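Local coordinates for kojibiose phosphorylase (Gut metagenome, PDB 6W0P), which belongs to glycoside hydrolase family 65, whose members join an N-terminal beta-sandwich domain to an alpha-helical catalytic barrel and a small C-terminal domain, at residues Gly36-Gly41 with Gln323-Phe328; Lys291-Phe296 with Cys317-Ile322; Tyr59-Tyr64 with Lys337-Glu342; Ser40-Phe45 with Ile141-Asp146. One frame throughout, in Å; residues are numbered along the deposited sequence.

Contact 1 (Gly36-Gly41 with Gln323-Phe328); sequences GNEYSG and QAYHGF
Three consecutive backbone N-H groups, those of H326, G327 and F328, converge on a single carboxylate oxygen, OE1 of E38. H326 N lies 2.9 Å from E38 OE1 in a nearly straight bond that uses the anti lone pair. F328 N is also 2.9 Å from E38 OE1; it comes from the syn side, tilted out of the carboxylate plane. G327 N adds a weak bond to E38 OE1 at 3.0 Å. OE2, the other oxygen, is bonded to N332 ND2. CG of E38 is anti to the backbone N (chi1 -175°), and the chain beyond it is extended. The carboxylate stacks on one face of the Y325 ring, planes 10° apart, with OE1 over the ring centre. Y325 is the first residue to leave helix 308-324, and its OH bonds N332 O.

Nearer the helix end, G36 N bonds Q323 OE1 at 3.0 Å, from above the plane of that amide. Q323 NE2 is bonded to S34 O. E38 N makes a weak bond to Q323 O at 2.9 Å. The turn itself is held from within: N37 OD1 accepts from S40 N, an Asx motif, and also from S40 OG. Past the carboxylate, Y39 CD1 meets F328 CE2 at 3.5 Å, the two rings at 71°. Y39 OH bonds N253 O.

E38 is thus buried but well supplied with donors, which would favour its ionised form. Its carboxylate fixes the backbone after helix 308-324 against a turn of the N-terminal part of the chain.

Contact 2 (Lys291-Phe296 with Cys317-Ile322); sequences KFFNHF and CLFQMI
I322 carries most of this helix-to-helix contact, lying among F292, F293 and F296. Its CB points toward helix 291-296, and the two branches part there. CG2 is anti to the backbone N and meets rings. It lies 3.6 Å from F292 CE1, at the edge of that ring and near its plane. It is also 4.0 Å from F296 CG and 4.1 Å from F293 CE1. CG1 leaves on the other branch, 4.1 Å from F296 CB. The chain is extended beyond it (chi2 162°), and the tip, CD1, comes to 3.5 Å from F296 CB.

Beside I322, F293 meets F319. F293 CZ approaches F319 CE1 to 3.4 Å. The two ring planes are near parallel, 19° apart, but slid so far that the rings barely overlap. F319 also touches L119. F292 also meets the H326 ring edge-to-face.

The helix axes stay 11.4 Å apart and cross at 114°. This wide spacing is filled by long side chains, four of them aromatic. No hydrogen bond or charge pair links the two segments. The contact joins helix 282-300 to helix 308-324, whose residues 317-322 lie in the catalytic region. Its chemistry is wholly apolar, so shape and burial of hydrocarbon hold the two helices together.

Contact 3 (Tyr59-Tyr64 with Lys337-Glu342); sequences YFNGIY and KGLTGE
Y59 and L339 meet where a loop of the catalytic region packs on the outermost strand, 58-60, of a three-stranded antiparallel sheet. That strand runs into a type II beta turn from F60 to I63. At the start of 337-342, K337 O accepts from both T340 N and T340 OG1. T340 OG1 is also bonded to I664 N. L339 then makes the main apolar contact. Its CD2 lies 4.0 Å from Y59 CB, and its CD1 lies 3.9 Å from N61 N. Y59 CG is anti to the carbonyl carbon (chi1 -39°), and from there the ring runs past L339 toward E342. L339 O sits at the edge of the Y59 ring, near its plane, 3.5 Å from Y59 CD2. Next, T340 turns its side chain away, and its O is bonded to R43 NH1. G341 passes the far end of the tyrosine. Its O lies over one face of the Y59 ring, and its CA is 3.4 Å from Y59 OH. E342 comes last, with CG 3.7 Å from Y59 OH. Its OE1 has a weak bond from W180 N. A water closes the contact: Y59 OH donates to it at 2.6 Å, and it donates to E342 OE2 at 2.6 Å.

Contact 4 (Ser40-Phe45 with Ile141-Asp146); sequences SGTRAF and ISRLLD
R143 reaches across from strand 135-145 and places its guanidinium against the backbone and ring of F45. NH1 and NH2 each make a weak bond to F45 O, both at 3.2 Å. F45 O lies near the guanidinium plane, at its edge. The same guanidinium forms a cation-pi pair with F45: CZ is 4.9 Å from the ring centroid and only 9° off the ring normal. NH2 is the atom over the ring centre. R143 CG lies between backbone N and carbonyl carbon (chi1 51°), and the chain bends at chi3. R43 O also comes within 2.9 Å of R143 NH2, at an angle too poor for a hydrogen bond. A water accepts from R143 NH2 at 2.8 Å and is bonded to T42 OG1 at 2.5 Å.

L145 forms the apolar half of the contact. The tip, CD1, lies 4.1 Å from T42 OG1 and 4.2 Å from G41 CA. It is also close to O and OG of S40.

Further out, D47 OD1 makes a salt bridge to R143 NH1, which probably helps to hold the guanidinium and offset its charge. R43 points away; its NH1 bonds T340 O and its NH2 makes a salt bridge to E30 OE1. Y124 touches both A44 and R143.

Strands 40-42 and 141-145 have axes 8.9 Å apart and run nearly antiparallel, at 156°. They belong to different sheets and meet through side chains. Such layering of a small sheet on a large antiparallel one fits the beta-rich N-terminal domain of family 65.

Overall arrangement
From the N terminus, residues 36-45 open contacts 1 and 4 together, sharing S40 and G41. Strand 58-60, their neighbour in the small sheet, opens contact 3. Contact 4 closes first, at 141-146, tying that sheet to the large antiparallel one. Contact 2 follows as a short loop between helices 282-300 and 308-324. It is nested inside the loops of contacts 1 and 3. Contact 1 closes next, at the end of helix 308-324, and contact 3 closes in the loop beyond. Contact 3 therefore crosses both contact 1 and contact 4. Contacts 1 and 3 together join the small three-stranded sheet to the catalytic region. Contacts 1 and 2 share helix 308-324.

Contact 1 (Gly36-Gly41 with Gln323-Phe328)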
loop_
_atom_site.group_PDB
_atom_site.type_symbol
_atom_site.label_atom_id
_atom_site.label_comp_id
_atom_site.label_asym_id
_atom_site.label_seq_id
_atom_site.Cartn_x
_atom_site.Cartn_y
_atom_site.Cartn_z
ATOM N N GLY A 36 -0.203 27.622 23.603
ATOM C CA GLY A 36 0.864 26.620 23.706
ATOM C C GLY A 36 2.064 27.207 24.398
ATOM O O GLY A 36 2.278 28.427 24.271
ATOM N N ASN A 37 2.790 26.388 25.141
ATOM C CA ASN A 37 4.009 26.832 25.856
ATOM C C ASN A 37 5.095 25.773 25.651
ATOM O O ASN A 37 5.952 25.697 26.522
ATOM C CB ASN A 37 3.693 27.169 27.316
ATOM C CG ASN A 37 3.216 25.990 28.149
ATOM O OD1 ASN A 37 3.104 24.868 27.659
ATOM N ND2 ASN A 37 2.937 26.234 29.425
ATOM N N GLU A 38 5.065 25.078 24.497
ATOM C CA GLU A 38 5.973 23.977 24.055
ATOM C C GLU A 38 5.741 22.709 24.883
ATOM O O GLU A 38 5.557 21.626 24.296
ATOM C CB GLU A 38 7.457 24.329 24.184
ATOM C CG GLU A 38 8.355 23.246 23.608
ATOM C CD GLU A 38 9.797 23.273 24.084
ATOM O OE1 GLU A 38 10.430 24.342 23.946
ATOM O OE2 GLU A 38 10.288 22.212 24.563
ATOM N N TYR A 39 5.768 22.834 26.210
ATOM C CA TYR A 39 5.499 21.715 27.141
ATOM C C TYR A 39 4.098 21.176 26.898
ATOM O O TYR A 39 3.882 19.968 26.957
ATOM C CB TYR A 39 5.628 22.202 28.580
ATOM C CG TYR A 39 5.283 21.202 29.651
ATOM C CD1 TYR A 39 6.191 20.223 30.049
ATOM C CD2 TYR A 39 4.083 21.301 30.332
ATOM C CE1 TYR A 39 5.892 19.337 31.072
ATOM C CE2 TYR A 39 3.765 20.417 31.353
ATOM C CZ TYR A 39 4.682 19.451 31.743
ATOM O OH TYR A 39 4.365 18.624 32.771
ATOM N N SER A 40 3.163 22.092 26.678
ATOM C CA SER A 40 1.716 21.796 26.618
ATOM C C SER A 40 1.042 22.719 25.597
ATOM O O SER A 40 1.569 23.809 25.315
ATOM C CB SER A 40 1.101 21.918 27.991
ATOM O OG SER A 40 1.117 23.274 28.437
ATOM N N GLY A 41 -0.096 22.278 25.076
ATOM C CA GLY A 41 -0.979 23.115 24.264
ATOM C C GLY A 41 -2.431 22.789 24.500
ATOM O O GLY A 41 -2.745 21.599 24.769
ATOM N N GLN A 323 5.035 30.029 20.747
ATOM C CA GLN A 323 4.168 29.061 21.488
ATOM C C GLN A 323 4.606 27.624 21.201
ATOM O O GLN A 323 4.609 26.799 22.147
ATOM C CB GLN A 323 2.693 29.237 21.122
ATOM C CG GLN A 323 2.041 30.444 21.792
ATOM C CD GLN A 323 0.551 30.294 21.979
ATOM O OE1 GLN A 323 0.035 30.583 23.045
ATOM N NE2 GLN A 323 -0.138 29.838 20.949
ATOM N N ALA A 324 4.997 27.342 19.964
ATOM C CA ALA A 324 5.370 25.979 19.529
ATOM C C ALA A 324 6.659 25.501 20.215
ATOM O O ALA A 324 6.746 24.298 20.505
ATOM C CB ALA A 324 5.503 25.948 18.028
ATOM N N TYR A 325 7.651 26.376 20.412
ATOM C CA TYR A 325 8.991 25.980 20.926
ATOM C C TYR A 325 9.735 27.173 21.530
ATOM O O TYR A 325 9.780 28.233 20.904
ATOM C CB TYR A 325 9.831 25.415 19.783
ATOM C CG TYR A 325 10.761 24.306 20.192
ATOM C CD1 TYR A 325 10.264 23.053 20.459
ATOM C CD2 TYR A 325 12.121 24.506 20.334
ATOM C CE1 TYR A 325 11.088 22.024 20.861
ATOM C CE2 TYR A 325 12.969 23.479 20.740
ATOM C CZ TYR A 325 12.451 22.222 20.992
ATOM O OH TYR A 325 13.255 21.170 21.344
ATOM N N HIS A 326 10.340 27.013 22.703
ATOM C CA HIS A 326 11.220 28.079 23.257
ATOM C C HIS A 326 12.427 27.488 23.994
ATOM O O HIS A 326 13.065 28.242 24.727
ATOM C CB HIS A 326 10.402 29.047 24.121
ATOM C CG HIS A 326 9.871 28.453 25.389
ATOM N ND1 HIS A 326 8.691 27.753 25.440
ATOM C CD2 HIS A 326 10.351 28.480 26.656
ATOM C CE1 HIS A 326 8.472 27.363 26.688
ATOM N NE2 HIS A 326 9.473 27.793 27.457
ATOM N N GLY A 327 12.747 26.205 23.791
ATOM C CA GLY A 327 13.913 25.566 24.414
ATOM C C GLY A 327 13.592 25.068 25.810
ATOM O O GLY A 327 14.513 25.007 26.647
ATOM N N PHE A 328 12.340 24.714 26.085
ATOM C CA PHE A 328 11.946 24.202 27.419
ATOM C C PHE A 328 12.559 22.819 27.657
ATOM O O PHE A 328 12.877 22.522 28.812
ATOM C CB PHE A 328 10.431 24.097 27.576
ATOM C CG PHE A 328 10.017 23.652 28.955
ATOM C CD1 PHE A 328 10.072 24.538 30.028
ATOM C CD2 PHE A 328 9.592 22.350 29.185
ATOM C CE1 PHE A 328 9.712 24.138 31.304
ATOM C CE2 PHE A 328 9.248 21.944 30.469
ATOM C CZ PHE A 328 9.300 22.838 31.521
#

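Contact 2 (Lys291-Phe296 with Cys317-Ile322)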
loop_
_atom_site.group_PDB
_atom_site.type_symbol
_atom_site.label_atom_id
_atom_site.label_comp_id
_atom_site.label_asym_id
_atom_site.label_seq_id
_atom_site.Cartn_x
_atom_site.Cartn_y
_atom_site.Cartn_z
ATOM N N LYS A 291 5.753 39.751 30.135
ATOM C CA LYS A 291 7.218 39.926 30.327
ATOM C C LYS A 291 7.950 38.924 29.422
ATOM O O LYS A 291 8.915 39.321 28.767
ATOM C CB LYS A 291 7.600 39.755 31.799
ATOM C CG LYS A 291 8.785 40.586 32.273
ATOM C CD LYS A 291 9.463 39.972 33.481
ATOM C CE LYS A 291 10.382 38.814 33.126
ATOM N NZ LYS A 291 11.806 39.242 33.083
ATOM N N PHE A 292 7.479 37.673 29.355
ATOM C CA PHE A 292 8.033 36.630 28.451
ATOM C C PHE A 292 7.851 37.028 26.979
ATOM O O PHE A 292 8.826 36.929 26.232
ATOM C CB PHE A 292 7.363 35.287 28.708
ATOM C CG PHE A 292 7.749 34.203 27.738
ATOM C CD1 PHE A 292 7.148 34.123 26.488
ATOM C CD2 PHE A 292 8.684 33.246 28.092
ATOM C CE1 PHE A 292 7.478 33.101 25.616
ATOM C CE2 PHE A 292 9.007 32.223 27.214
ATOM C CZ PHE A 292 8.399 32.149 25.982
ATOM N N PHE A 293 6.657 37.457 26.552
ATOM C CA PHE A 293 6.415 37.814 25.129
ATOM C C PHE A 293 7.175 39.096 24.745
ATOM O O PHE A 293 7.605 39.185 23.562
ATOM C CB PHE A 293 4.920 37.913 24.833
ATOM C CG PHE A 293 4.264 36.572 24.652
ATOM C CD1 PHE A 293 4.474 35.846 23.491
ATOM C CD2 PHE A 293 3.443 36.046 25.638
ATOM C CE1 PHE A 293 3.864 34.617 23.309
ATOM C CE2 PHE A 293 2.851 34.815 25.467
ATOM C CZ PHE A 293 3.075 34.095 24.314
ATOM N N ASN A 294 7.295 40.077 25.648
ATOM C CA ASN A 294 8.005 41.351 25.365
ATOM C C ASN A 294 9.443 41.019 24.942
ATOM O O ASN A 294 9.908 41.574 23.960
ATOM C CB ASN A 294 8.047 42.312 26.551
ATOM C CG ASN A 294 6.723 42.984 26.854
ATOM O OD1 ASN A 294 5.800 42.989 26.037
ATOM N ND2 ASN A 294 6.618 43.544 28.047
ATOM N N HIS A 295 10.111 40.129 25.678
ATOM C CA HIS A 295 11.484 39.651 25.374
ATOM C C HIS A 295 11.519 39.100 23.940
ATOM O O HIS A 295 12.400 39.540 23.177
ATOM C CB HIS A 295 11.937 38.649 26.444
ATOM C CG HIS A 295 13.217 37.965 26.118
ATOM N ND1 HIS A 295 14.454 38.523 26.423
ATOM C CD2 HIS A 295 13.460 36.794 25.492
ATOM C CE1 HIS A 295 15.404 37.695 26.028
ATOM N NE2 HIS A 295 14.819 36.638 25.439
ATOM N N PHE A 296 10.592 38.199 23.571
ATOM C CA PHE A 296 10.598 37.534 22.241
ATOM C C PHE A 296 10.241 38.558 21.159
ATOM O O PHE A 296 10.834 38.414 20.074
ATOM C CB PHE A 296 9.785 36.232 22.224
ATOM C CG PHE A 296 10.549 35.090 22.865
ATOM C CD1 PHE A 296 10.307 34.708 24.181
ATOM C CD2 PHE A 296 11.592 34.463 22.187
ATOM C CE1 PHE A 296 11.054 33.706 24.779
ATOM C CE2 PHE A 296 12.344 33.470 22.790
ATOM C CZ PHE A 296 12.077 33.094 24.086
ATOM N N CYS A 317 1.701 34.783 13.307
ATOM C CA CYS A 317 2.683 33.720 12.936
ATOM C C CYS A 317 3.842 33.690 13.945
ATOM O O CYS A 317 4.159 32.606 14.454
ATOM C CB CYS A 317 3.231 33.912 11.522
ATOM S SG CYS A 317 1.995 33.632 10.225
ATOM N N LEU A 318 4.441 34.834 14.266
ATOM C CA LEU A 318 5.522 34.896 15.280
ATOM C C LEU A 318 4.984 34.366 16.630
ATOM O O LEU A 318 5.707 33.599 17.309
ATOM C CB LEU A 318 6.082 36.316 15.395
ATOM C CG LEU A 318 6.692 36.872 14.108
ATOM C CD1 LEU A 318 7.439 38.168 14.368
ATOM C CD2 LEU A 318 7.618 35.863 13.442
ATOM N N PHE A 319 3.761 34.741 16.991
ATOM C CA PHE A 319 3.133 34.321 18.267
ATOM C C PHE A 319 3.102 32.794 18.347
ATOM O O PHE A 319 3.526 32.242 19.383
ATOM C CB PHE A 319 1.756 34.964 18.426
ATOM C CG PHE A 319 1.028 34.500 19.661
ATOM C CD1 PHE A 319 1.280 35.094 20.882
ATOM C CD2 PHE A 319 0.139 33.449 19.597
ATOM C CE1 PHE A 319 0.635 34.651 22.022
ATOM C CE2 PHE A 319 -0.525 33.022 20.735
ATOM C CZ PHE A 319 -0.269 33.614 21.944
ATOM N N GLN A 320 2.614 32.130 17.298
ATOM C CA GLN A 320 2.502 30.644 17.238
ATOM C C GLN A 320 3.885 29.967 17.212
ATOM O O GLN A 320 4.008 28.820 17.717
ATOM C CB GLN A 320 1.660 30.218 16.032
ATOM C CG GLN A 320 0.185 30.582 16.161
ATOM C CD GLN A 320 -0.475 29.948 17.369
ATOM O OE1 GLN A 320 0.065 29.043 18.019
ATOM N NE2 GLN A 320 -1.664 30.429 17.687
ATOM N N MET A 321 4.883 30.596 16.600
ATOM C CA MET A 321 6.259 30.041 16.556
ATOM C C MET A 321 6.804 30.030 17.986
ATOM O O MET A 321 7.425 29.053 18.349
ATOM C CB MET A 321 7.216 30.841 15.659
ATOM C CG MET A 321 6.921 30.740 14.159
ATOM S SD MET A 321 7.148 29.075 13.522
ATOM C CE MET A 321 8.932 29.069 13.348
ATOM N N ILE A 322 6.569 31.089 18.743
ATOM C CA ILE A 322 7.076 31.255 20.135
ATOM C C ILE A 322 6.316 30.257 21.030
ATOM O O ILE A 322 6.926 29.689 21.973
ATOM C CB ILE A 322 6.954 32.738 20.594
ATOM C CG1 ILE A 322 7.832 33.667 19.735
ATOM C CG2 ILE A 322 7.325 32.843 22.056
ATOM C CD1 ILE A 322 7.516 35.199 19.760
#

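Contact 3 (Tyr59-Tyr64 with Lys337-Glu342)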
loop_
_atom_site.group_PDB
_atom_site.type_symbol
_atom_site.label_atom_id
_atom_site.label_comp_id
_atom_site.label_asym_id
_atom_site.label_seq_id
_atom_site.Cartn_x
_atom_site.Cartn_y
_atom_site.Cartn_z
ATOM N N TYR A 59 -2.800 18.770 24.819
ATOM C CA TYR A 59 -1.665 17.869 24.526
ATOM C C TYR A 59 -0.442 18.307 25.297
ATOM O O TYR A 59 -0.307 19.494 25.573
ATOM C CB TYR A 59 -1.395 17.836 23.030
ATOM C CG TYR A 59 -2.651 17.854 22.197
ATOM C CD1 TYR A 59 -3.365 16.686 21.959
ATOM C CD2 TYR A 59 -3.127 19.034 21.651
ATOM C CE1 TYR A 59 -4.498 16.693 21.164
ATOM C CE2 TYR A 59 -4.270 19.057 20.864
ATOM C CZ TYR A 59 -4.954 17.879 20.618
ATOM O OH TYR A 59 -6.064 17.887 19.838
ATOM N N PHE A 60 0.415 17.337 25.572
ATOM C CA PHE A 60 1.741 17.491 26.202
ATOM C C PHE A 60 2.776 16.928 25.239
ATOM O O PHE A 60 2.609 15.778 24.809
ATOM C CB PHE A 60 1.768 16.783 27.555
ATOM C CG PHE A 60 0.781 17.349 28.546
ATOM C CD1 PHE A 60 1.145 18.396 29.386
ATOM C CD2 PHE A 60 -0.521 16.867 28.603
ATOM C CE1 PHE A 60 0.233 18.936 30.286
ATOM C CE2 PHE A 60 -1.431 17.403 29.505
ATOM C CZ PHE A 60 -1.053 18.429 30.353
ATOM N N ASN A 61 3.786 17.733 24.901
ATOM C CA ASN A 61 4.831 17.371 23.913
ATOM C C ASN A 61 5.484 16.071 24.397
ATOM O O ASN A 61 6.050 16.090 25.512
ATOM C CB ASN A 61 5.803 18.538 23.750
ATOM C CG ASN A 61 6.497 18.598 22.406
ATOM O OD1 ASN A 61 7.076 17.609 21.955
ATOM N ND2 ASN A 61 6.466 19.768 21.783
ATOM N N GLY A 62 5.369 14.979 23.635
ATOM C CA GLY A 62 6.063 13.704 23.925
ATOM C C GLY A 62 5.202 12.725 24.716
ATOM O O GLY A 62 5.689 11.643 25.063
ATOM N N ILE A 63 3.957 13.094 25.018
ATOM C CA ILE A 63 2.970 12.188 25.661
ATOM C C ILE A 63 2.136 11.577 24.537
ATOM O O ILE A 63 1.414 12.318 23.871
ATOM C CB ILE A 63 2.112 12.925 26.696
ATOM C CG1 ILE A 63 2.922 13.263 27.949
ATOM C CG2 ILE A 63 0.872 12.117 27.018
ATOM C CD1 ILE A 63 3.541 12.066 28.668
ATOM N N TYR A 64 2.301 10.279 24.318
ATOM C CA TYR A 64 1.924 9.603 23.061
ATOM C C TYR A 64 1.509 8.173 23.384
ATOM O O TYR A 64 1.874 7.655 24.480
ATOM C CB TYR A 64 3.101 9.640 22.089
ATOM C CG TYR A 64 4.147 8.587 22.332
ATOM C CD1 TYR A 64 5.164 8.776 23.251
ATOM C CD2 TYR A 64 4.111 7.387 21.642
ATOM C CE1 TYR A 64 6.110 7.791 23.488
ATOM C CE2 TYR A 64 5.051 6.398 21.858
ATOM C CZ TYR A 64 6.051 6.595 22.788
ATOM O OH TYR A 64 6.980 5.613 22.981
ATOM N N LYS A 337 1.315 20.507 13.193
ATOM C CA LYS A 337 0.259 21.477 13.610
ATOM C C LYS A 337 0.515 21.934 15.046
ATOM O O LYS A 337 -0.470 22.283 15.741
ATOM C CB LYS A 337 -1.146 20.878 13.483
ATOM C CG LYS A 337 -1.420 20.245 12.130
ATOM C CD LYS A 337 -2.863 20.005 11.806
ATOM C CE LYS A 337 -3.019 19.375 10.441
ATOM N NZ LYS A 337 -2.664 20.322 9.354
ATOM N N GLY A 338 1.789 21.992 15.450
ATOM C CA GLY A 338 2.207 22.247 16.841
ATOM C C GLY A 338 1.365 21.409 17.794
ATOM O O GLY A 338 1.164 20.214 17.490
ATOM N N LEU A 339 0.839 22.001 18.869
ATOM C CA LEU A 339 -0.082 21.267 19.774
ATOM C C LEU A 339 -1.481 21.864 19.642
ATOM O O LEU A 339 -2.068 22.219 20.671
ATOM C CB LEU A 339 0.470 21.318 21.201
ATOM C CG LEU A 339 1.832 20.637 21.395
ATOM C CD1 LEU A 339 2.262 20.692 22.860
ATOM C CD2 LEU A 339 1.790 19.187 20.927
ATOM N N THR A 340 -1.999 21.946 18.413
ATOM C CA THR A 340 -3.296 22.604 18.117
ATOM C C THR A 340 -4.319 21.613 17.576
ATOM O O THR A 340 -5.396 22.065 17.218
ATOM C CB THR A 340 -3.114 23.776 17.146
ATOM O OG1 THR A 340 -2.831 23.288 15.832
ATOM C CG2 THR A 340 -2.021 24.693 17.631
ATOM N N GLY A 341 -4.026 20.313 17.540
ATOM C CA GLY A 341 -4.988 19.348 16.985
ATOM C C GLY A 341 -4.413 17.954 16.859
ATOM O O GLY A 341 -3.231 17.726 17.252
ATOM N N GLU A 342 -5.225 17.060 16.302
ATOM C CA GLU A 342 -4.939 15.607 16.221
ATOM C C GLU A 342 -4.270 15.271 14.890
ATOM O O GLU A 342 -3.291 14.494 14.900
ATOM C CB GLU A 342 -6.233 14.815 16.394
ATOM C CG GLU A 342 -6.794 14.957 17.785
ATOM C CD GLU A 342 -7.937 14.019 18.117
ATOM O OE1 GLU A 342 -8.398 13.284 17.207
ATOM O OE2 GLU A 342 -8.361 14.041 19.271
HETATM O O HOH W 1 -7.859 16.203 20.717
#

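Contact 4 (Ser40-Phe45 with Ile141-Asp146)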
loop_
_atom_site.group_PDB
_atom_site.type_symbol
_atom_site.label_atom_id
_atom_site.label_comp_id
_atom_site.label_asym_id
_atom_site.label_seq_id
_atom_site.Cartn_x
_atom_site.Cartn_y
_atom_site.Cartn_z
ATOM N N SER A 40 3.163 22.092 26.678
ATOM C CA SER A 40 1.716 21.796 26.618
ATOM C C SER A 40 1.042 22.719 25.597
ATOM O O SER A 40 1.569 23.809 25.315
ATOM C CB SER A 40 1.101 21.918 27.991
ATOM O OG SER A 40 1.117 23.274 28.437
ATOM N N GLY A 41 -0.096 22.278 25.076
ATOM C CA GLY A 41 -0.979 23.115 24.264
ATOM C C GLY A 41 -2.431 22.789 24.500
ATOM O O GLY A 41 -2.745 21.599 24.769
ATOM N N THR A 42 -3.296 23.790 24.331
ATOM C CA THR A 42 -4.756 23.578 24.358
ATOM C C THR A 42 -5.372 24.274 23.159
ATOM O O THR A 42 -5.045 25.443 22.929
ATOM C CB THR A 42 -5.379 24.065 25.674
ATOM O OG1 THR A 42 -5.085 25.457 25.803
ATOM C CG2 THR A 42 -4.833 23.307 26.858
ATOM N N ARG A 43 -6.271 23.572 22.483
ATOM C CA ARG A 43 -7.209 24.171 21.511
ATOM C C ARG A 43 -8.112 25.134 22.274
ATOM O O ARG A 43 -8.296 24.950 23.492
ATOM C CB ARG A 43 -8.019 23.073 20.810
ATOM C CG ARG A 43 -7.244 22.323 19.732
ATOM C CD ARG A 43 -8.032 21.150 19.180
ATOM N NE ARG A 43 -9.185 21.606 18.414
ATOM C CZ ARG A 43 -9.153 21.971 17.143
ATOM N NH1 ARG A 43 -8.027 21.963 16.451
ATOM N NH2 ARG A 43 -10.258 22.342 16.547
ATOM N N ALA A 44 -8.721 26.073 21.557
ATOM C CA ALA A 44 -9.594 27.121 22.123
ATOM C C ALA A 44 -11.020 26.575 22.222
ATOM O O ALA A 44 -11.983 27.326 21.914
ATOM C CB ALA A 44 -9.532 28.366 21.295
ATOM N N PHE A 45 -11.147 25.316 22.645
ATOM C CA PHE A 45 -12.455 24.681 22.875
ATOM C C PHE A 45 -13.091 25.446 24.034
ATOM O O PHE A 45 -12.364 25.906 24.912
ATOM C CB PHE A 45 -12.308 23.182 23.134
ATOM C CG PHE A 45 -11.514 22.843 24.368
ATOM C CD1 PHE A 45 -12.121 22.817 25.612
ATOM C CD2 PHE A 45 -10.163 22.571 24.280
ATOM C CE1 PHE A 45 -11.385 22.515 26.751
ATOM C CE2 PHE A 45 -9.423 22.291 25.417
ATOM C CZ PHE A 45 -10.034 22.256 26.650
ATOM N N ILE A 141 -14.669 34.396 30.595
ATOM C CA ILE A 141 -13.765 33.238 30.852
ATOM C C ILE A 141 -12.402 33.562 30.248
ATOM O O ILE A 141 -12.301 33.730 29.025
ATOM C CB ILE A 141 -14.366 31.928 30.326
ATOM C CG1 ILE A 141 -15.736 31.688 30.955
ATOM C CG2 ILE A 141 -13.419 30.764 30.548
ATOM C CD1 ILE A 141 -16.457 30.491 30.419
ATOM N N SER A 142 -11.399 33.661 31.115
ATOM C CA SER A 142 -10.026 34.086 30.770
ATOM C C SER A 142 -9.089 32.902 31.017
ATOM O O SER A 142 -9.315 32.183 32.009
ATOM C CB SER A 142 -9.659 35.321 31.555
ATOM O OG SER A 142 -10.629 36.344 31.345
ATOM N N ARG A 143 -8.125 32.660 30.123
ATOM C CA ARG A 143 -7.081 31.645 30.394
ATOM C C ARG A 143 -5.715 31.992 29.787
ATOM O O ARG A 143 -5.600 32.785 28.808
ATOM C CB ARG A 143 -7.567 30.239 30.030
ATOM C CG ARG A 143 -8.161 30.055 28.645
ATOM C CD ARG A 143 -8.987 28.782 28.601
ATOM N NE ARG A 143 -8.811 28.086 27.332
ATOM C CZ ARG A 143 -9.628 27.161 26.823
ATOM N NH1 ARG A 143 -10.721 26.806 27.466
ATOM N NH2 ARG A 143 -9.351 26.615 25.646
ATOM N N LEU A 144 -4.719 31.375 30.413
ATOM C CA LEU A 144 -3.264 31.525 30.208
ATOM C C LEU A 144 -2.618 30.142 30.328
ATOM O O LEU A 144 -3.011 29.373 31.219
ATOM C CB LEU A 144 -2.679 32.405 31.316
ATOM C CG LEU A 144 -3.047 33.880 31.357
ATOM C CD1 LEU A 144 -2.570 34.473 32.677
ATOM C CD2 LEU A 144 -2.427 34.657 30.210
ATOM N N LEU A 145 -1.617 29.870 29.504
ATOM C CA LEU A 145 -0.570 28.876 29.805
ATOM C C LEU A 145 0.679 29.667 30.209
ATOM O O LEU A 145 1.024 30.626 29.501
ATOM C CB LEU A 145 -0.354 27.973 28.585
ATOM C CG LEU A 145 -1.597 27.263 28.050
ATOM C CD1 LEU A 145 -1.238 26.323 26.912
ATOM C CD2 LEU A 145 -2.316 26.481 29.139
ATOM N N ASP A 146 1.275 29.337 31.351
ATOM C CA ASP A 146 2.485 30.027 31.884
ATOM C C ASP A 146 3.644 29.748 30.927
ATOM O O ASP A 146 3.937 28.575 30.716
ATOM C CB ASP A 146 2.813 29.552 33.299
ATOM C CG ASP A 146 3.754 30.457 34.071
ATOM O OD1 ASP A 146 4.777 30.912 33.495
ATOM O OD2 ASP A 146 3.475 30.682 35.269
HETATM O O HOH W 2 -6.712 27.246 25.013
#